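Local coordinates for protein FucU (Bifidobacterium longum subsp. infantis, PDB 3MVK) that probably interconverts the alpha and beta anomers of L-fucose and the pyranose and furanose forms of beta-D-ribose, at residues Lys15-Met20 / Thr61-Asp66; Phe33-Ile38 / Val125-Glu130; Glu54-Ile59 / Leu137-Gly142; Val91-Ile96 / Asp105-Leu110. All blocks are in the same frame, centred on the assembly; numbering follows the deposited sequence.

Contact 1 of 4, residues Lys15-Met20 / Thr61-Asp66; sequences KVLCEM and TVFPLD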
loop_
_atom_site.group_PDB
_atom_site.type_symbol
_atom_site.label_atom_id
_atom_site.label_comp_id
_atom_site.label_asym_id
_atom_site.label_seq_id
_atom_site.Cartn_x
_atom_site.Cartn_y
_atom_site.Cartn_z
ATOM N N LYS G 15 -6.922 16.909 -13.248
ATOM C CA LYS G 15 -7.822 15.883 -12.703
ATOM C C LYS G 15 -8.587 16.405 -11.480
ATOM O O LYS G 15 -9.811 16.249 -11.375
ATOM C CB LYS G 15 -7.051 14.619 -12.335
ATOM C CG LYS G 15 -7.948 13.546 -11.738
ATOM C CD LYS G 15 -7.192 12.216 -11.595
ATOM C CE LYS G 15 -8.103 11.078 -11.125
ATOM N NZ LYS G 15 -8.471 11.153 -9.679
ATOM N N VAL G 16 -7.848 17.034 -10.570
ATOM C CA VAL G 16 -8.444 17.602 -9.347
ATOM C C VAL G 16 -9.522 18.632 -9.703
ATOM O O VAL G 16 -10.623 18.571 -9.164
ATOM C CB VAL G 16 -7.356 18.235 -8.443
ATOM C CG1 VAL G 16 -7.975 19.191 -7.417
ATOM C CG2 VAL G 16 -6.560 17.144 -7.746
ATOM N N LEU G 17 -9.203 19.562 -10.602
ATOM C CA LEU G 17 -10.130 20.642 -10.957
ATOM C C LEU G 17 -11.408 20.082 -11.577
ATOM O O LEU G 17 -12.515 20.579 -11.305
ATOM C CB LEU G 17 -9.465 21.650 -11.905
ATOM C CG LEU G 17 -8.301 22.422 -11.262
ATOM C CD1 LEU G 17 -7.517 23.186 -12.322
ATOM C CD2 LEU G 17 -8.809 23.394 -10.159
ATOM N N CYS G 18 -11.251 19.023 -12.362
ATOM C CA CYS G 18 -12.399 18.398 -13.016
ATOM C C CYS G 18 -13.274 17.626 -12.038
ATOM O O CYS G 18 -14.512 17.651 -12.138
ATOM C CB CYS G 18 -11.934 17.503 -14.155
ATOM S SG CYS G 18 -11.323 18.472 -15.530
ATOM N N GLU G 19 -12.658 16.940 -11.092
ATOM C CA GLU G 19 -13.466 16.134 -10.203
ATOM C C GLU G 19 -14.052 16.884 -9.006
ATOM O O GLU G 19 -14.942 16.358 -8.329
ATOM C CB GLU G 19 -12.711 14.884 -9.781
ATOM C CG GLU G 19 -11.641 15.163 -8.768
ATOM C CD GLU G 19 -10.543 14.083 -8.701
ATOM O OE1 GLU G 19 -10.572 13.036 -9.377
ATOM O OE2 GLU G 19 -9.612 14.302 -7.931
HETATM N N MSE G 20 -13.576 18.102 -8.747
HETATM C CA MSE G 20 -14.276 18.955 -7.784
HETATM C C MSE G 20 -15.661 19.306 -8.294
HETATM O O MSE G 20 -15.876 19.457 -9.509
HETATM C CB MSE G 20 -13.454 20.233 -7.535
HETATM C CG MSE G 20 -12.224 19.922 -6.740
HETATM SE SE MSE G 20 -11.009 21.465 -6.543
HETATM C CE MSE G 20 -12.098 22.647 -5.362
ATOM N N THR G 61 -9.468 30.206 -15.524
ATOM C CA THR G 61 -9.847 29.837 -16.892
ATOM C C THR G 61 -10.664 28.533 -16.949
ATOM O O THR G 61 -11.412 28.302 -17.906
ATOM C CB THR G 61 -8.640 29.756 -17.841
ATOM O OG1 THR G 61 -7.878 28.592 -17.529
ATOM C CG2 THR G 61 -7.769 30.994 -17.735
ATOM N N VAL G 62 -10.538 27.684 -15.929
ATOM C CA VAL G 62 -11.239 26.401 -15.931
ATOM C C VAL G 62 -12.171 26.150 -14.740
ATOM O O VAL G 62 -12.868 25.134 -14.690
ATOM C CB VAL G 62 -10.254 25.214 -16.092
ATOM C CG1 VAL G 62 -9.562 25.281 -17.441
ATOM C CG2 VAL G 62 -9.241 25.178 -14.954
ATOM N N PHE G 63 -12.218 27.091 -13.805
ATOM C CA PHE G 63 -12.829 26.860 -12.499
ATOM C C PHE G 63 -13.810 27.988 -12.233
ATOM O O PHE G 63 -13.398 29.135 -11.996
ATOM C CB PHE G 63 -11.716 26.857 -11.447
ATOM C CG PHE G 63 -12.149 26.542 -10.028
ATOM C CD1 PHE G 63 -11.980 25.252 -9.509
ATOM C CD2 PHE G 63 -12.602 27.542 -9.182
ATOM C CE1 PHE G 63 -12.315 24.950 -8.164
ATOM C CE2 PHE G 63 -12.946 27.262 -7.845
ATOM C CZ PHE G 63 -12.796 25.964 -7.331
ATOM N N PRO G 64 -15.112 27.681 -12.294
ATOM C CA PRO G 64 -16.119 28.691 -11.991
ATOM C C PRO G 64 -16.204 28.975 -10.493
ATOM O O PRO G 64 -16.202 28.046 -9.662
ATOM C CB PRO G 64 -17.428 28.050 -12.505
ATOM C CG PRO G 64 -17.198 26.597 -12.345
ATOM C CD PRO G 64 -15.708 26.352 -12.548
ATOM N N LEU G 65 -16.251 30.258 -10.144
ATOM C CA LEU G 65 -16.412 30.634 -8.744
ATOM C C LEU G 65 -17.873 30.571 -8.356
ATOM O O LEU G 65 -18.733 31.058 -9.105
ATOM C CB LEU G 65 -15.893 32.051 -8.503
ATOM C CG LEU G 65 -14.376 32.224 -8.518
ATOM C CD1 LEU G 65 -14.044 33.701 -8.415
ATOM C CD2 LEU G 65 -13.731 31.426 -7.374
ATOM N N ASP G 66 -18.130 30.039 -7.165
ATOM C CA ASP G 66 -19.479 29.812 -6.651
ATOM C C ASP G 66 -20.316 31.086 -6.530
ATOM O O ASP G 66 -19.913 32.037 -5.840
ATOM C CB ASP G 66 -19.416 29.103 -5.304
ATOM C CG ASP G 66 -20.716 28.386 -4.942
ATOM O OD1 ASP G 66 -21.713 28.459 -5.716
ATOM O OD2 ASP G 66 -20.732 27.755 -3.864
HETATM O O HOH W 1 -13.109 23.219 -12.745
#

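Contact 2 of 4, residues Phe33-Ile38 / Val125-Glu130; sequences FPAESI and VIASGE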
loop_
_atom_site.group_PDB
_atom_site.type_symbol
_atom_site.label_atom_id
_atom_site.label_comp_id
_atom_site.label_asym_id
_atom_site.label_seq_id
_atom_site.Cartn_x
_atom_site.Cartn_y
_atom_site.Cartn_z
ATOM N N PHE G 33 3.153 29.288 3.652
ATOM C CA PHE G 33 2.061 28.530 4.231
ATOM C C PHE G 33 2.511 27.104 4.523
ATOM O O PHE G 33 3.282 26.521 3.769
ATOM C CB PHE G 33 0.920 28.504 3.222
ATOM C CG PHE G 33 -0.395 28.024 3.769
ATOM C CD1 PHE G 33 -1.212 28.886 4.488
ATOM C CD2 PHE G 33 -0.842 26.711 3.512
ATOM C CE1 PHE G 33 -2.476 28.471 4.961
ATOM C CE2 PHE G 33 -2.102 26.289 3.980
ATOM C CZ PHE G 33 -2.905 27.163 4.691
ATOM N N PRO G 34 1.999 26.526 5.615
ATOM C CA PRO G 34 2.294 25.126 5.949
ATOM C C PRO G 34 1.432 24.190 5.092
ATOM O O PRO G 34 0.489 23.568 5.588
ATOM C CB PRO G 34 1.941 25.046 7.442
ATOM C CG PRO G 34 0.923 26.123 7.651
ATOM C CD PRO G 34 1.261 27.228 6.686
ATOM N N ALA G 35 1.780 24.076 3.799
ATOM C CA ALA G 35 0.865 23.441 2.836
ATOM C C ALA G 35 0.736 21.933 3.095
ATOM O O ALA G 35 -0.361 21.359 2.978
ATOM C CB ALA G 35 1.340 23.683 1.418
ATOM N N GLU G 36 1.853 21.295 3.437
ATOM C CA GLU G 36 1.884 19.839 3.607
ATOM C C GLU G 36 1.166 19.410 4.880
ATOM O O GLU G 36 0.460 18.398 4.887
ATOM C CB GLU G 36 3.309 19.288 3.560
ATOM C CG GLU G 36 4.012 19.433 2.214
ATOM C CD GLU G 36 3.463 18.517 1.116
ATOM O OE1 GLU G 36 2.655 17.603 1.415
ATOM O OE2 GLU G 36 3.818 18.736 -0.072
ATOM N N SER G 37 1.342 20.164 5.963
ATOM C CA SER G 37 0.662 19.798 7.207
ATOM C C SER G 37 -0.843 20.116 7.164
ATOM O O SER G 37 -1.698 19.272 7.516
ATOM C CB SER G 37 1.359 20.456 8.408
ATOM O OG SER G 37 1.304 21.874 8.349
ATOM N N ILE G 38 -1.177 21.325 6.726
ATOM C CA ILE G 38 -2.571 21.706 6.559
ATOM C C ILE G 38 -3.254 20.752 5.585
ATOM O O ILE G 38 -4.400 20.381 5.792
ATOM C CB ILE G 38 -2.697 23.167 6.052
ATOM C CG1 ILE G 38 -2.265 24.154 7.141
ATOM C CG2 ILE G 38 -4.165 23.481 5.598
ATOM C CD1 ILE G 38 -3.154 24.150 8.411
ATOM N N VAL G 125 -4.774 21.453 -1.799
ATOM C CA VAL G 125 -3.930 22.619 -1.437
ATOM C C VAL G 125 -2.834 22.685 -2.495
ATOM O O VAL G 125 -2.131 21.705 -2.749
ATOM C CB VAL G 125 -3.300 22.446 -0.030
ATOM C CG1 VAL G 125 -2.382 23.630 0.311
ATOM C CG2 VAL G 125 -4.387 22.294 1.027
ATOM N N ILE G 126 -2.733 23.829 -3.151
ATOM C CA ILE G 126 -1.704 24.068 -4.157
ATOM C C ILE G 126 -0.580 24.851 -3.498
ATOM O O ILE G 126 -0.789 25.990 -3.086
ATOM C CB ILE G 126 -2.278 24.891 -5.306
ATOM C CG1 ILE G 126 -3.413 24.126 -5.990
ATOM C CG2 ILE G 126 -1.183 25.268 -6.326
ATOM C CD1 ILE G 126 -4.258 25.028 -6.900
ATOM N N ALA G 127 0.605 24.244 -3.422
ATOM C CA ALA G 127 1.737 24.869 -2.711
ATOM C C ALA G 127 2.505 25.749 -3.692
ATOM O O ALA G 127 3.361 25.251 -4.437
ATOM C CB ALA G 127 2.646 23.797 -2.117
ATOM N N SER G 128 2.182 27.040 -3.715
ATOM C CA SER G 128 2.891 27.958 -4.626
ATOM C C SER G 128 4.219 28.364 -4.041
ATOM O O SER G 128 4.572 27.999 -2.911
ATOM C CB SER G 128 2.084 29.236 -4.920
ATOM O OG SER G 128 2.191 30.188 -3.867
ATOM N N GLY G 129 4.962 29.129 -4.834
ATOM C CA GLY G 129 6.176 29.761 -4.334
ATOM C C GLY G 129 6.027 31.239 -4.066
ATOM O O GLY G 129 7.031 31.938 -3.967
ATOM N N GLU G 130 4.785 31.701 -3.926
ATOM C CA GLU G 130 4.493 33.119 -3.755
ATOM C C GLU G 130 5.239 33.699 -2.552
ATOM O O GLU G 130 5.057 33.248 -1.418
ATOM C CB GLU G 130 2.979 33.352 -3.633
ATOM C CG GLU G 130 2.612 34.842 -3.424
ATOM C CD GLU G 130 3.206 35.734 -4.507
ATOM O OE1 GLU G 130 2.984 35.437 -5.708
ATOM O OE2 GLU G 130 3.911 36.713 -4.156
#

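Contact 3 of 4, residues Glu54-Ile59 / Leu137-Gly142; sequences EILKAI and LILQKG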
loop_
_atom_site.group_PDB
_atom_site.type_symbol
_atom_site.label_atom_id
_atom_site.label_comp_id
_atom_site.label_asym_id
_atom_site.label_seq_id
_atom_site.Cartn_x
_atom_site.Cartn_y
_atom_site.Cartn_z
ATOM N N GLU G 54 -0.267 34.142 -11.020
ATOM C CA GLU G 54 -0.255 33.318 -12.224
ATOM C C GLU G 54 -1.039 32.030 -12.022
ATOM O O GLU G 54 -1.726 31.565 -12.944
ATOM C CB GLU G 54 1.148 33.052 -12.761
ATOM C CG GLU G 54 2.074 32.385 -11.818
ATOM C CD GLU G 54 3.509 32.342 -12.356
ATOM O OE1 GLU G 54 4.448 32.673 -11.587
ATOM O OE2 GLU G 54 3.686 32.018 -13.556
ATOM N N ILE G 55 -0.975 31.479 -10.806
ATOM C CA ILE G 55 -1.793 30.312 -10.482
ATOM C C ILE G 55 -3.285 30.648 -10.516
ATOM O O ILE G 55 -4.074 29.919 -11.114
ATOM C CB ILE G 55 -1.397 29.691 -9.134
ATOM C CG1 ILE G 55 0.007 29.109 -9.244
ATOM C CG2 ILE G 55 -2.379 28.582 -8.734
ATOM C CD1 ILE G 55 0.591 28.694 -7.939
ATOM N N LEU G 56 -3.677 31.743 -9.871
ATOM C CA LEU G 56 -5.092 32.122 -9.877
ATOM C C LEU G 56 -5.576 32.348 -11.289
ATOM O O LEU G 56 -6.662 31.898 -11.655
ATOM C CB LEU G 56 -5.316 33.385 -9.048
ATOM C CG LEU G 56 -6.766 33.854 -8.970
ATOM C CD1 LEU G 56 -7.726 32.805 -8.322
ATOM C CD2 LEU G 56 -6.828 35.180 -8.197
ATOM N N LYS G 57 -4.783 33.056 -12.081
ATOM C CA LYS G 57 -5.191 33.364 -13.451
ATOM C C LYS G 57 -5.449 32.073 -14.241
ATOM O O LYS G 57 -6.440 31.977 -14.974
ATOM C CB LYS G 57 -4.135 34.205 -14.154
ATOM C CG LYS G 57 -4.525 34.653 -15.558
ATOM C CD LYS G 57 -3.298 35.277 -16.248
ATOM C CE LYS G 57 -3.597 35.594 -17.698
ATOM N NZ LYS G 57 -4.602 36.690 -17.813
ATOM N N ALA G 58 -4.574 31.082 -14.078
ATOM C CA ALA G 58 -4.712 29.819 -14.764
ATOM C C ALA G 58 -5.952 29.052 -14.291
ATOM O O ALA G 58 -6.726 28.527 -15.104
ATOM C CB ALA G 58 -3.436 28.987 -14.592
ATOM N N ILE G 59 -6.145 28.996 -12.979
ATOM C CA ILE G 59 -7.267 28.256 -12.391
ATOM C C ILE G 59 -8.608 28.832 -12.854
ATOM O O ILE G 59 -9.503 28.089 -13.215
ATOM C CB ILE G 59 -7.189 28.222 -10.855
ATOM C CG1 ILE G 59 -6.082 27.261 -10.428
ATOM C CG2 ILE G 59 -8.548 27.796 -10.237
ATOM C CD1 ILE G 59 -5.767 27.333 -8.947
ATOM N N LEU G 137 -5.149 31.970 -0.698
ATOM C CA LEU G 137 -6.493 32.225 -1.195
ATOM C C LEU G 137 -7.267 30.932 -1.288
ATOM O O LEU G 137 -6.831 29.999 -1.971
ATOM C CB LEU G 137 -6.431 32.933 -2.558
ATOM C CG LEU G 137 -7.719 33.522 -3.148
ATOM C CD1 LEU G 137 -8.207 34.737 -2.361
ATOM C CD2 LEU G 137 -7.504 33.891 -4.614
ATOM N N ILE G 138 -8.391 30.874 -0.570
ATOM C CA ILE G 138 -9.342 29.742 -0.697
ATOM C C ILE G 138 -10.353 30.062 -1.782
ATOM O O ILE G 138 -10.906 31.164 -1.792
ATOM C CB ILE G 138 -10.087 29.445 0.621
ATOM C CG1 ILE G 138 -9.092 29.351 1.800
ATOM C CG2 ILE G 138 -10.923 28.137 0.486
ATOM C CD1 ILE G 138 -9.733 29.033 3.195
ATOM N N LEU G 139 -10.595 29.115 -2.696
ATOM C CA LEU G 139 -11.570 29.292 -3.778
ATOM C C LEU G 139 -12.634 28.216 -3.658
ATOM O O LEU G 139 -12.286 27.051 -3.430
ATOM C CB LEU G 139 -10.905 29.134 -5.135
ATOM C CG LEU G 139 -9.827 30.156 -5.511
ATOM C CD1 LEU G 139 -9.366 29.853 -6.921
ATOM C CD2 LEU G 139 -10.421 31.567 -5.435
ATOM N N GLN G 140 -13.905 28.598 -3.776
ATOM C CA GLN G 140 -15.011 27.636 -3.723
ATOM C C GLN G 140 -15.640 27.480 -5.101
ATOM O O GLN G 140 -16.000 28.469 -5.752
ATOM C CB GLN G 140 -16.089 28.098 -2.738
ATOM C CG GLN G 140 -17.192 27.060 -2.543
ATOM C CD GLN G 140 -18.038 27.377 -1.337
ATOM O OE1 GLN G 140 -17.537 27.412 -0.207
ATOM N NE2 GLN G 140 -19.333 27.605 -1.559
ATOM N N LYS G 141 -15.816 26.233 -5.534
ATOM C CA LYS G 141 -16.260 25.977 -6.896
ATOM C C LYS G 141 -17.760 26.145 -7.056
ATOM O O LYS G 141 -18.540 25.731 -6.202
ATOM C CB LYS G 141 -15.848 24.577 -7.352
ATOM C CG LYS G 141 -16.073 24.348 -8.862
ATOM C CD LYS G 141 -15.488 22.988 -9.272
ATOM C CE LYS G 141 -15.625 22.767 -10.759
ATOM N NZ LYS G 141 -15.103 21.450 -11.254
ATOM N N GLY G 142 -18.133 26.757 -8.168
ATOM C CA GLY G 142 -19.514 26.929 -8.509
ATOM C C GLY G 142 -20.046 25.841 -9.414
ATOM O O GLY G 142 -19.506 24.727 -9.456
#

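Contact 4 of 4, residues Val91-Ile96 / Asp105-Leu110; sequences VYAGLI and DAIGSL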
loop_
_atom_site.group_PDB
_atom_site.type_symbol
_atom_site.label_atom_id
_atom_site.label_comp_id
_atom_site.label_asym_id
_atom_site.label_seq_id
_atom_site.Cartn_x
_atom_site.Cartn_y
_atom_site.Cartn_z
ATOM N N VAL G 91 -4.414 42.479 -6.825
ATOM C CA VAL G 91 -4.138 41.653 -8.002
ATOM C C VAL G 91 -5.195 40.543 -8.097
ATOM O O VAL G 91 -5.809 40.326 -9.153
ATOM C CB VAL G 91 -2.729 41.055 -7.956
ATOM C CG1 VAL G 91 -2.518 40.032 -9.078
ATOM C CG2 VAL G 91 -1.677 42.169 -8.028
ATOM N N TYR G 92 -5.434 39.866 -6.974
ATOM C CA TYR G 92 -6.432 38.799 -6.955
ATOM C C TYR G 92 -7.818 39.321 -7.339
ATOM O O TYR G 92 -8.541 38.686 -8.106
ATOM C CB TYR G 92 -6.504 38.151 -5.567
ATOM C CG TYR G 92 -5.329 37.264 -5.206
ATOM C CD1 TYR G 92 -4.478 36.725 -6.193
ATOM C CD2 TYR G 92 -5.095 36.914 -3.871
ATOM C CE1 TYR G 92 -3.417 35.877 -5.847
ATOM C CE2 TYR G 92 -4.047 36.072 -3.525
ATOM C CZ TYR G 92 -3.211 35.562 -4.515
ATOM O OH TYR G 92 -2.183 34.712 -4.158
ATOM N N ALA G 93 -8.184 40.487 -6.808
ATOM C CA ALA G 93 -9.469 41.109 -7.154
ATOM C C ALA G 93 -9.617 41.356 -8.660
ATOM O O ALA G 93 -10.682 41.104 -9.218
ATOM C CB ALA G 93 -9.667 42.409 -6.362
ATOM N N GLY G 94 -8.550 41.850 -9.292
ATOM C CA GLY G 94 -8.506 42.132 -10.726
ATOM C C GLY G 94 -8.671 40.855 -11.518
ATOM O O GLY G 94 -9.414 40.819 -12.497
ATOM N N LEU G 95 -7.990 39.797 -11.081
ATOM C CA LEU G 95 -8.073 38.525 -11.802
ATOM C C LEU G 95 -9.461 37.910 -11.694
ATOM O O LEU G 95 -9.976 37.340 -12.672
ATOM C CB LEU G 95 -6.984 37.545 -11.321
ATOM C CG LEU G 95 -5.541 37.957 -11.666
ATOM C CD1 LEU G 95 -4.515 37.114 -10.909
ATOM C CD2 LEU G 95 -5.227 37.932 -13.148
ATOM N N ILE G 96 -10.069 38.023 -10.520
ATOM C CA ILE G 96 -11.437 37.551 -10.323
ATOM C C ILE G 96 -12.402 38.369 -11.172
ATOM O O ILE G 96 -13.298 37.816 -11.806
ATOM C CB ILE G 96 -11.826 37.572 -8.836
ATOM C CG1 ILE G 96 -11.029 36.485 -8.095
ATOM C CG2 ILE G 96 -13.361 37.450 -8.656
ATOM C CD1 ILE G 96 -11.143 36.516 -6.579
ATOM N N ASP G 105 -15.611 42.269 -4.414
ATOM C CA ASP G 105 -16.744 41.951 -3.530
ATOM C C ASP G 105 -16.945 40.435 -3.349
ATOM O O ASP G 105 -17.648 39.992 -2.435
ATOM C CB ASP G 105 -18.029 42.623 -4.029
ATOM C CG ASP G 105 -17.927 44.146 -4.007
ATOM O OD1 ASP G 105 -17.347 44.673 -3.044
ATOM O OD2 ASP G 105 -18.403 44.811 -4.949
ATOM N N ALA G 106 -16.289 39.652 -4.198
ATOM C CA ALA G 106 -16.368 38.190 -4.107
ATOM C C ALA G 106 -15.340 37.643 -3.115
ATOM O O ALA G 106 -15.282 36.426 -2.888
ATOM C CB ALA G 106 -16.162 37.563 -5.474
ATOM N N ILE G 107 -14.540 38.533 -2.522
ATOM C CA ILE G 107 -13.450 38.108 -1.643
ATOM C C ILE G 107 -13.746 38.444 -0.184
ATOM O O ILE G 107 -13.913 39.612 0.172
ATOM C CB ILE G 107 -12.091 38.739 -2.065
ATOM C CG1 ILE G 107 -11.824 38.513 -3.561
ATOM C CG2 ILE G 107 -10.962 38.163 -1.211
ATOM C CD1 ILE G 107 -10.566 39.170 -4.089
ATOM N N GLY G 108 -13.836 37.409 0.649
ATOM C CA GLY G 108 -13.979 37.562 2.088
ATOM C C GLY G 108 -12.658 37.306 2.773
ATOM O O GLY G 108 -11.619 37.207 2.122
ATOM N N SER G 109 -12.693 37.196 4.097
ATOM C CA SER G 109 -11.473 36.958 4.863
ATOM C C SER G 109 -11.746 36.190 6.146
ATOM O O SER G 109 -12.879 36.159 6.639
ATOM C CB SER G 109 -10.764 38.288 5.169
ATOM O OG SER G 109 -11.509 39.064 6.107
ATOM N N LEU G 110 -10.688 35.579 6.679
ATOM C CA LEU G 110 -10.725 34.861 7.942
ATOM C C LEU G 110 -9.491 35.184 8.735
ATOM O O LEU G 110 -8.383 35.210 8.199
ATOM C CB LEU G 110 -10.773 33.334 7.742
ATOM C CG LEU G 110 -12.087 32.694 7.266
ATOM C CD1 LEU G 110 -11.848 31.223 6.893
ATOM C CD2 LEU G 110 -13.197 32.790 8.304
#

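Contact 1 of 4, residues Lys15-Met20 / Thr61-Asp66
F63 presents its ring to two side chains of 15-20, and they reach it differently. The terminal methyl of M20, a selenomethionine, arrives in the ring plane at the edge, with CE 3.6 Å from F63 CE1. The bend of the M20 chain at its last torsion (chi3 68°) turns this methyl onto the ring. M20 SE lies 5.4 Å from the F63 ring centroid and 80° off its normal, so the Met-aromatic contact is made at the rim. L17 crosses F63 at about a right angle, its CD2 reaching F63 CD1 obliquely at 3.7 Å. The other branch, L17 CD1, goes to V62 CG2, also at 3.7 Å.

These contacts join the last turn of helix 11-19, which M20 leaves, to the loop between helix 52-60 and strand 73-76. L26 of strand 25-29 touches L17, M20 and F63 alike, placing the cluster against the central sheet. Beside the apolar group a water donates to both backbones, 3.1 Å to L17 O and 2.7 Å to V62 O. Away from the loop, K15 NZ makes a salt bridge of 2.8 Å with the syn lone pair of E19 OE1, and P11 of a second subunit packs on both residues.

Contact 2 of 4, residues Phe33-Ile38 / Val125-Glu130
A35 packs on V125 and A127 in a small, buried, wholly apolar contact between the one-turn helix 35-38 and strand 124-128, an inner strand of the mixed sheet. The A35 methyl stands over the strand and meets two residues spaced by two, hence on one face of it. Its CB lies 3.8 Å from A127 CB, the A35 methyl pointing end-on at the flank of the A127 methyl, and 3.9 Å from V125 CG1. The V125 torsion (chi1 178°) sets CG1 anti to the backbone N and aims this branch at the helix, where it also comes to 4.0 Å from A35 O. With alanines on both sides the backbones approach closely, the A35 and A127 CA atoms being 5.8 Å apart.

P34 holds the N-cap position and is the centre of an inverse gamma turn, whose bond from A35 N to F33 O is weak. P34 CD rests 3.4 Å above one face of the F33 ring, toward its rim. At the far end of the strand segment S128 OG accepts from E130 N at 3.0 Å, an ST turn.

I126 points the other way, onto I59 of helix 52-60, while F33 and I38 lean on helix 112-119. Strand 124-128 thus runs between two helical layers, flanked in the sheet by strands 43-47 and 25-29, and the outer side of helix 35-38 meets D24 and Y123 of a neighbouring subunit.

Contact 3 of 4, residues Glu54-Ile59 / Leu137-Gly142
L56 swings its CG anti to the backbone N (chi1 -179°), which carries both methyls from helix 52-60 down onto strand 137-140. L139 is turned differently, with CG opposite its carbonyl carbon (chi1 -64°), and lifts its CD1 to meet them. L56 CD1 and L139 CD1 come to 3.7 Å, the closest approach between the segments, with the two side chains meeting at a slant. L139 CD2 lies alongside at 4.1 Å from L56 CD1, so the L56 methyl is held against the branched end of this leucine.

L137, two residues earlier and on the same face of the strand, crosses L56 at about a right angle. Its CD2 is placed against both prongs of the L56 fork, 3.9 Å from L56 CD1 and 3.9 Å from L56 CD2. One turn further along the helix, I59 adds its CG2 branch, 4.0 Å from L139 CD1, and L139 CD1 therefore touches residues from two successive turns.

All four side chains are buried. I28 of strand 25-29 touches L56 and I59, and A73 of strand 73-76 touches L137 and L139, which extends the apolar layer across the strands on either side of 137-140. The helix and strand segments point the same way, only 5° apart, with axes 11.5 Å apart at closest approach. Such packing of a helix along a strand belongs to a layered alpha/beta fold; here the strand order 2-5-1-6-3-4, with 137-140 antiparallel to its neighbours, is that of the RbsD-like fold.

Contact 4 of 4, residues Val91-Ile96 / Asp105-Leu110
I107 lies against A93 and I96, joining helix 88-97 to strand 107-110, the last two elements of the beta-alpha-beta unit that starts with strand 73-76. The bond from CA to CB of I107 already points at the helix. From CB the longer branch continues opposite the carbonyl carbon (chi1 -51°), and its first atom, CG1, lies 3.7 Å from I96 CD1. The end methyl, CD1, goes furthest in. It is 3.7 Å from the same I96 CD1 and 3.8 Å from A93 CA, so it presses on the helix backbone as well as on side chains. A93 CB stands 4.1 Å from it, and Y92 CB follows at 4.4 Å. The Y92 ring leads away from this meeting point, and its hydroxyl bonds instead to the backbone oxygen of A135.

I96 works with both of its branches. CD1 slants against the I107 branch, while CG2 turns toward A106, the residue just before the strand.

The helix and strand segments make an angle of 142° between their directions, their axes approaching to 10.9 Å, as a helix returning over the sheet does. L75 of strand 73-76 touches both Y92 and I107, and A73 touches I96, so all three elements of the unit meet in one apolar layer. At the end of the contact nearer the 3-10 turn, I96 CG2 rests 4.2 Å from A106 CB.

Overall arrangement
Contacts 1, 3 and 4 form a continuous apolar layer on one face of the mixed sheet, and contact 2 lies on the other face. Contact 3, about 5 Å from the chain centre, touches each of the others. Its centre is about 8 Å from that of contact 1, where K141 NZ bonds to L17 O at 2.7 Å. L56 CD2 reaches Y92 CD1 of contact 4 at 3.5 Å. On the face away from helix 35-38, I126 CD1 of contact 2 meets I59 CD1 at 3.4 Å. Contacts 2 and 4, about 19 Å apart between centres, do not touch. The bound sodium ion is about 10 Å from the F63 side chain and about 11 Å from that of A106.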